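ThiJ/PfpI family protein (Pseudomonas syringae pv. tomato, PDB 3EWN) is of unknown function but belongs to the DJ-1/PfpI family, which is related to class I glutamine amidotransferases and includes several cysteine-dependent enzymes. Local coordinates at residues G33-V36 / M37-V40; L107-M110 / A111-A115; H221-T224 / A225-L229. All coordinates share one frame; numbering follows the deposited sequence.

Interaction 1: G33-V36 / M37-V40; sequences GMTV and MDLV
The carboxylate of Asp38 turns one of its faces to Thr35. Thr35 CB stands over that face, 3.6 Å from Asp38 CG, and lies at almost the same distance from both oxygens. Thr35 CG2 leans over the OD1 side, at 3.5 Å from Asp38 OD1. At the other end of the carboxylate, Asp38 OD2 takes a weak hydrogen bond from Gly92 N. The methyl group reaches this place because CG2 of Thr35 lies anti to the backbone N (chi1 -62°, measured to OG1). The same torsion sets OG1 beside the backbone N, where it is hydrogen-bonded to Asp67 and to a bound glycerol.

The backbone closes the first turn. Asp38 N donates to Thr35 O at 2.9 Å. Val36 O is gripped twice. Val40 N reaches it almost straight, at 2.9 Å and 172°, while Leu39 N makes a more bent bond at 133°.

Two apolar pairs flank the turn. The selenomethionine Met34 is extended beyond CG, and its CE meets Leu39 CD2 at 3.9 Å. Val36 and Val40 lie side by side, with their CG2 atoms 4.0 Å apart. Val36, Met37 and Val40 also pack on the second subunit, including Met37 on Met37 and Val40 on Val40 of that chain.

Asp38 also touches Cys124 and Val175. This is the start of the helix that follows strand 25-29. Cys124 directly follows strand 119-123, consistent with the nucleophile elbow of DJ-1/PfpI relatives, where an acidic side chain lies beside the cysteine.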
loop_
_atom_site.group_PDB
_atom_site.type_symbol
_atom_site.label_atom_id
_atom_site.label_comp_id
_atom_site.label_asym_id
_atom_site.label_seq_id
_atom_site.Cartn_x
_atom_site.Cartn_y
_atom_site.Cartn_z
ATOM N N GLY A 33 5.321 13.395 6.521
ATOM C CA GLY A 33 5.432 12.439 7.606
ATOM C C GLY A 33 4.341 11.394 7.720
ATOM O O GLY A 33 4.355 10.589 8.649
HETATM N N MSE A 34 3.387 11.397 6.798
HETATM C CA MSE A 34 2.327 10.398 6.851
HETATM C C MSE A 34 2.929 9.026 6.546
HETATM O O MSE A 34 3.998 8.937 5.945
HETATM C CB MSE A 34 1.257 10.714 5.812
HETATM C CG MSE A 34 1.741 10.551 4.378
HETATM SE SE MSE A 34 0.354 10.832 3.097
HETATM C CE MSE A 34 1.426 10.867 1.520
ATOM N N THR A 35 2.256 7.962 6.978
ATOM C CA THR A 35 2.719 6.611 6.699
ATOM C C THR A 35 2.050 6.345 5.362
ATOM O O THR A 35 0.832 6.247 5.291
ATOM C CB THR A 35 2.217 5.608 7.765
ATOM O OG1 THR A 35 2.753 5.972 9.045
ATOM C CG2 THR A 35 2.664 4.190 7.422
ATOM N N VAL A 36 2.837 6.230 4.299
ATOM C CA VAL A 36 2.257 6.066 2.974
ATOM C C VAL A 36 1.319 4.876 2.777
ATOM O O VAL A 36 0.330 4.991 2.052
ATOM C CB VAL A 36 3.360 6.083 1.873
ATOM C CG1 VAL A 36 4.092 4.759 1.820
ATOM C CG2 VAL A 36 2.741 6.433 0.531
HETATM N N MSE A 37 1.593 3.746 3.422
HETATM C CA MSE A 37 0.708 2.587 3.276
HETATM C C MSE A 37 -0.704 2.952 3.767
HETATM O O MSE A 37 -1.701 2.413 3.288
HETATM C CB MSE A 37 1.260 1.394 4.072
HETATM C CG MSE A 37 0.438 0.108 3.968
HETATM SE SE MSE A 37 0.097 -0.562 2.185
HETATM C CE MSE A 37 -1.500 -1.520 2.578
ATOM N N ASP A 38 -0.779 3.871 4.725
ATOM C CA ASP A 38 -2.069 4.306 5.266
ATOM C C ASP A 38 -2.929 4.900 4.167
ATOM O O ASP A 38 -4.152 4.770 4.178
ATOM C CB ASP A 38 -1.865 5.368 6.351
ATOM C CG ASP A 38 -1.324 4.793 7.630
ATOM O OD1 ASP A 38 -0.829 3.645 7.605
ATOM O OD2 ASP A 38 -1.389 5.498 8.661
ATOM N N LEU A 39 -2.272 5.570 3.228
ATOM C CA LEU A 39 -2.947 6.204 2.106
ATOM C C LEU A 39 -3.201 5.233 0.958
ATOM O O LEU A 39 -4.313 5.149 0.439
ATOM C CB LEU A 39 -2.098 7.368 1.585
ATOM C CG LEU A 39 -2.533 8.043 0.282
ATOM C CD1 LEU A 39 -3.799 8.845 0.516
ATOM C CD2 LEU A 39 -1.423 8.947 -0.218
ATOM N N VAL A 40 -2.163 4.493 0.577
ATOM C CA VAL A 40 -2.239 3.567 -0.548
ATOM C C VAL A 40 -3.115 2.325 -0.396
ATOM O O VAL A 40 -3.691 1.858 -1.377
ATOM C CB VAL A 40 -0.813 3.164 -0.988
ATOM C CG1 VAL A 40 -0.864 2.094 -2.066
ATOM C CG2 VAL A 40 -0.085 4.402 -1.512
#

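Interaction 2: L107-M110 / A111-A115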
loop_
_atom_site.group_PDB
_atom_site.type_symbol
_atom_site.label_atom_id
_atom_site.label_comp_id
_atom_site.label_asym_id
_atom_site.label_seq_id
_atom_site.Cartn_x
_atom_site.Cartn_y
_atom_site.Cartn_z
ATOM N N LEU A 107 -7.118 21.566 10.196
ATOM C CA LEU A 107 -8.317 21.279 10.974
ATOM C C LEU A 107 -9.539 21.998 10.406
ATOM O O LEU A 107 -10.622 21.419 10.331
ATOM C CB LEU A 107 -8.114 21.677 12.438
ATOM C CG LEU A 107 -7.069 20.870 13.213
ATOM C CD1 LEU A 107 -6.985 21.379 14.645
ATOM C CD2 LEU A 107 -7.427 19.385 13.188
ATOM N N ALA A 108 -9.363 23.255 10.008
ATOM C CA ALA A 108 -10.466 24.033 9.456
ATOM C C ALA A 108 -11.011 23.351 8.208
ATOM O O ALA A 108 -12.225 23.276 8.015
ATOM C CB ALA A 108 -9.994 25.448 9.120
ATOM N N PHE A 109 -10.104 22.858 7.367
ATOM C CA PHE A 109 -10.478 22.170 6.134
ATOM C C PHE A 109 -11.243 20.891 6.450
ATOM O O PHE A 109 -12.297 20.627 5.876
ATOM C CB PHE A 109 -9.233 21.810 5.315
ATOM C CG PHE A 109 -9.492 20.800 4.226
ATOM C CD1 PHE A 109 -10.139 21.169 3.051
ATOM C CD2 PHE A 109 -9.120 19.465 4.394
ATOM C CE1 PHE A 109 -10.410 20.227 2.058
ATOM C CE2 PHE A 109 -9.387 18.516 3.410
ATOM C CZ PHE A 109 -10.035 18.899 2.238
HETATM N N MSE A 110 -10.695 20.095 7.363
HETATM C CA MSE A 110 -11.328 18.844 7.743
HETATM C C MSE A 110 -12.697 19.080 8.370
HETATM O O MSE A 110 -13.649 18.358 8.079
HETATM C CB MSE A 110 -10.426 18.062 8.708
HETATM C CG MSE A 110 -9.131 17.534 8.074
HETATM SE SE MSE A 110 -9.377 16.332 6.571
HETATM C CE MSE A 110 -10.018 14.816 7.540
ATOM N N ALA A 111 -12.796 20.095 9.222
ATOM C CA ALA A 111 -14.061 20.409 9.873
ATOM C C ALA A 111 -15.114 20.846 8.860
ATOM O O ALA A 111 -16.266 20.422 8.927
ATOM C CB ALA A 111 -13.858 21.505 10.918
ATOM N N ASP A 112 -14.719 21.705 7.928
ATOM C CA ASP A 112 -15.646 22.192 6.912
ATOM C C ASP A 112 -16.139 21.070 6.003
ATOM O O ASP A 112 -17.340 20.829 5.889
ATOM C CB ASP A 112 -14.988 23.269 6.055
ATOM C CG ASP A 112 -15.893 23.748 4.942
ATOM O OD1 ASP A 112 -16.894 24.432 5.243
ATOM O OD2 ASP A 112 -15.617 23.426 3.769
ATOM N N ARG A 113 -15.208 20.384 5.353
ATOM C CA ARG A 113 -15.575 19.298 4.456
ATOM C C ARG A 113 -16.317 18.191 5.195
ATOM O O ARG A 113 -17.232 17.580 4.648
ATOM C CB ARG A 113 -14.328 18.734 3.776
ATOM C CG ARG A 113 -13.604 19.756 2.912
ATOM C CD ARG A 113 -14.549 20.373 1.879
ATOM N NE ARG A 113 -13.834 21.158 0.875
ATOM C CZ ARG A 113 -13.222 22.313 1.113
ATOM N NH1 ARG A 113 -13.237 22.840 2.330
ATOM N NH2 ARG A 113 -12.580 22.935 0.135
ATOM N N GLY A 114 -15.923 17.938 6.440
ATOM C CA GLY A 114 -16.573 16.901 7.222
ATOM C C GLY A 114 -18.032 17.202 7.532
ATOM O O GLY A 114 -18.830 16.290 7.754
ATOM N N ALA A 115 -18.390 18.481 7.545
ATOM C CA ALA A 115 -19.766 18.875 7.833
ATOM C C ALA A 115 -20.726 18.488 6.711
ATOM O O ALA A 115 -21.935 18.412 6.928
ATOM C CB ALA A 115 -19.837 20.381 8.084
#
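The flat groups of Phe109 and Arg113 meet one helical turn apart. Phe109 CE1 lies over the centre of the guanidinium face, 3.6 Å from Arg113 CZ. The two planes are 57° apart, so this is not a parallel stack. Arg113 NH2 sits level with the ring, at its edge. The aliphatic part of the arginine is also close, with Arg113 CG 3.3 Å from Phe109 CE1. A bend at chi2 (-55°) folds the arginine chain back and brings its end against the ring. Phe109 is stacked on Phe78 as well.

Salt bridges and hydrogen bonds fix the guanidinium further. Arg113 NH1 forms a salt bridge with Asp112 OD2 at 2.8 Å. The same OD2 pairs with Arg116. Arg113 NE and NH2 donate to the carbonyl oxygens of Pro82 and Cys81, so all three nitrogens have partners.

The backbone bonds run in regular i to i+4 order. Ala111 N donates to Leu107 O at 2.8 Å and Asp112 N to Ala108 O at 2.9 Å. Arg113 N donates to Phe109 O at 3.0 Å and Gly114 N to Met110 O at 2.8 Å. The last bond is the most bent, at 143°.

The apolar contacts of selenomethionine Met110 face inward. It packs on Leu88 and Ala90 of strand 87-90 and on Ile129 and Leu130 of helix 126-132. With helix 95-100, helix 104-114 forms the connection between the neighbouring parallel strands 87-90 and 119-123. It is the last helix of this beta-alpha-beta crossover in the layered alpha/beta fold of this family.

Interaction 3: H221-T224 / A225-L229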
loop_
_atom_site.group_PDB
_atom_site.type_symbol
_atom_site.label_atom_id
_atom_site.label_comp_id
_atom_site.label_asym_id
_atom_site.label_seq_id
_atom_site.Cartn_x
_atom_site.Cartn_y
_atom_site.Cartn_z
ATOM N N HIS A 221 7.509 -10.715 24.070
ATOM C CA HIS A 221 8.661 -9.827 23.971
ATOM C C HIS A 221 8.544 -8.824 22.826
ATOM O O HIS A 221 9.104 -7.729 22.892
ATOM C CB HIS A 221 9.960 -10.643 23.863
ATOM C CG HIS A 221 9.936 -11.712 22.817
ATOM N ND1 HIS A 221 10.412 -11.516 21.537
ATOM C CD2 HIS A 221 9.528 -13.002 22.871
ATOM C CE1 HIS A 221 10.300 -12.639 20.852
ATOM N NE2 HIS A 221 9.766 -13.556 21.639
ATOM N N VAL A 222 7.814 -9.190 21.778
ATOM C CA VAL A 222 7.621 -8.273 20.660
ATOM C C VAL A 222 6.624 -7.194 21.089
ATOM O O VAL A 222 6.817 -6.002 20.817
ATOM C CB VAL A 222 7.095 -9.020 19.414
ATOM C CG1 VAL A 222 6.657 -8.027 18.338
ATOM C CG2 VAL A 222 8.192 -9.912 18.864
ATOM N N ARG A 223 5.559 -7.610 21.767
ATOM C CA ARG A 223 4.556 -6.665 22.238
ATOM C C ARG A 223 5.205 -5.653 23.179
ATOM O O ARG A 223 5.052 -4.444 23.007
ATOM C CB ARG A 223 3.423 -7.402 22.963
ATOM C CG ARG A 223 2.398 -6.464 23.591
ATOM C CD ARG A 223 1.168 -7.193 24.108
ATOM N NE ARG A 223 1.488 -8.280 25.029
ATOM C CZ ARG A 223 1.701 -9.537 24.656
ATOM N NH1 ARG A 223 1.627 -9.873 23.373
ATOM N NH2 ARG A 223 1.974 -10.464 25.565
ATOM N N THR A 224 5.937 -6.162 24.167
ATOM C CA THR A 224 6.623 -5.327 25.152
ATOM C C THR A 224 7.577 -4.334 24.495
ATOM O O THR A 224 7.610 -3.154 24.856
ATOM C CB THR A 224 7.433 -6.199 26.140
ATOM O OG1 THR A 224 6.539 -7.039 26.878
ATOM C CG2 THR A 224 8.222 -5.325 27.108
ATOM N N ALA A 225 8.354 -4.820 23.532
ATOM C CA ALA A 225 9.316 -3.984 22.826
ATOM C C ALA A 225 8.625 -2.875 22.048
ATOM O O ALA A 225 9.027 -1.715 22.126
ATOM C CB ALA A 225 10.146 -4.830 21.876
HETATM N N MSE A 226 7.588 -3.228 21.296
HETATM C CA MSE A 226 6.886 -2.228 20.506
HETATM C C MSE A 226 6.100 -1.240 21.363
HETATM O O MSE A 226 5.969 -0.071 20.996
HETATM C CB MSE A 226 5.971 -2.900 19.470
HETATM C CG MSE A 226 6.734 -3.667 18.369
HETATM SE SE MSE A 226 8.107 -2.655 17.466
HETATM C CE MSE A 226 9.584 -3.096 18.604
ATOM N N ILE A 227 5.575 -1.691 22.500
ATOM C CA ILE A 227 4.845 -0.776 23.369
ATOM C C ILE A 227 5.809 0.313 23.841
ATOM O O ILE A 227 5.446 1.489 23.929
ATOM C CB ILE A 227 4.244 -1.508 24.584
ATOM C CG1 ILE A 227 3.079 -2.388 24.123
ATOM C CG2 ILE A 227 3.777 -0.496 25.632
ATOM C CD1 ILE A 227 2.474 -3.243 25.219
ATOM N N GLU A 228 7.050 -0.081 24.118
ATOM C CA GLU A 228 8.067 0.870 24.562
ATOM C C GLU A 228 8.529 1.795 23.438
ATOM O O GLU A 228 8.749 2.986 23.651
ATOM C CB GLU A 228 9.280 0.127 25.133
ATOM C CG GLU A 228 9.012 -0.514 26.473
ATOM C CD GLU A 228 8.389 0.467 27.449
ATOM O OE1 GLU A 228 9.020 1.512 27.726
ATOM O OE2 GLU A 228 7.267 0.198 27.930
ATOM N N LEU A 229 8.678 1.240 22.242
ATOM C CA LEU A 229 9.126 2.021 21.101
ATOM C C LEU A 229 8.157 3.150 20.743
ATOM O O LEU A 229 8.583 4.239 20.349
ATOM C CB LEU A 229 9.329 1.107 19.891
ATOM C CG LEU A 229 9.835 1.772 18.608
ATOM C CD1 LEU A 229 11.145 2.506 18.867
ATOM C CD2 LEU A 229 10.023 0.710 17.545
HETATM O O HOH W 1 6.644 -2.352 27.305
#
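Arg223 lays the base of its side chain alongside Ile227, with CG 3.6 Å from Ile227 CD1. The two side chains point the same way, one turn apart. Arg223 CG is trans to the backbone N (chi1 175°), and the chain runs on extended until it bends at CD. That bend (chi3 54°) keeps the guanidinium on the N-terminal side, away from Ile227, where NH1 donates to Ala218 O, while Met215 touches both Arg223 and Ile227. Ile227 CG1 also rests close on the backbone, 3.1 Å from Arg223 O.

A second pair lies on another side of the helix. Val222 CG1 approaches CG of the selenomethionine Met226 at 4.4 Å, a loose apolar contact. Met226 is bent along its length.

The backbone forms four successive i to i+4 bonds. Ile227 N to Arg223 O is the shortest, at 2.8 Å. Glu228 N to Thr224 O is longer, at 3.2 Å. Thr224 O is also held by a water, which donates to it at 2.8 Å and to Glu228 OE2 at 2.7 Å. The bend of Glu228 at chi2 (-50°) curls its carboxylate back to this bridge. Thr224 OG1 is hydrogen-bonded to Ala220 O, inside the same helix.

Val222, Ala225, Met226 and Glu228 pack on Glu196, Met15, Met11 and Asp10 of the second subunit, respectively. The arrangement is that of a regular alpha helix at a subunit interface, here the helix 220-229 near the C terminus.

How the interactions relate
The three contacts follow one another along the chain, and none nests in or crosses another. Each is local and closes only a turn or two of backbone. Interaction 1 comes first, where the loop after strand 25-29 enters helix 36-46. Interaction 2 lies in helix 104-114, between strands 87-90 and 119-123 of the same central sheet. Interaction 3 is in helix 220-229, just before the final helix 231-240. The centres of interactions 1 and 2 are about 20 Å apart, and those of 2 and 3 about 35 Å. Interactions 1 and 3 both touch the second subunit, whereas interaction 2 is packed within its own chain.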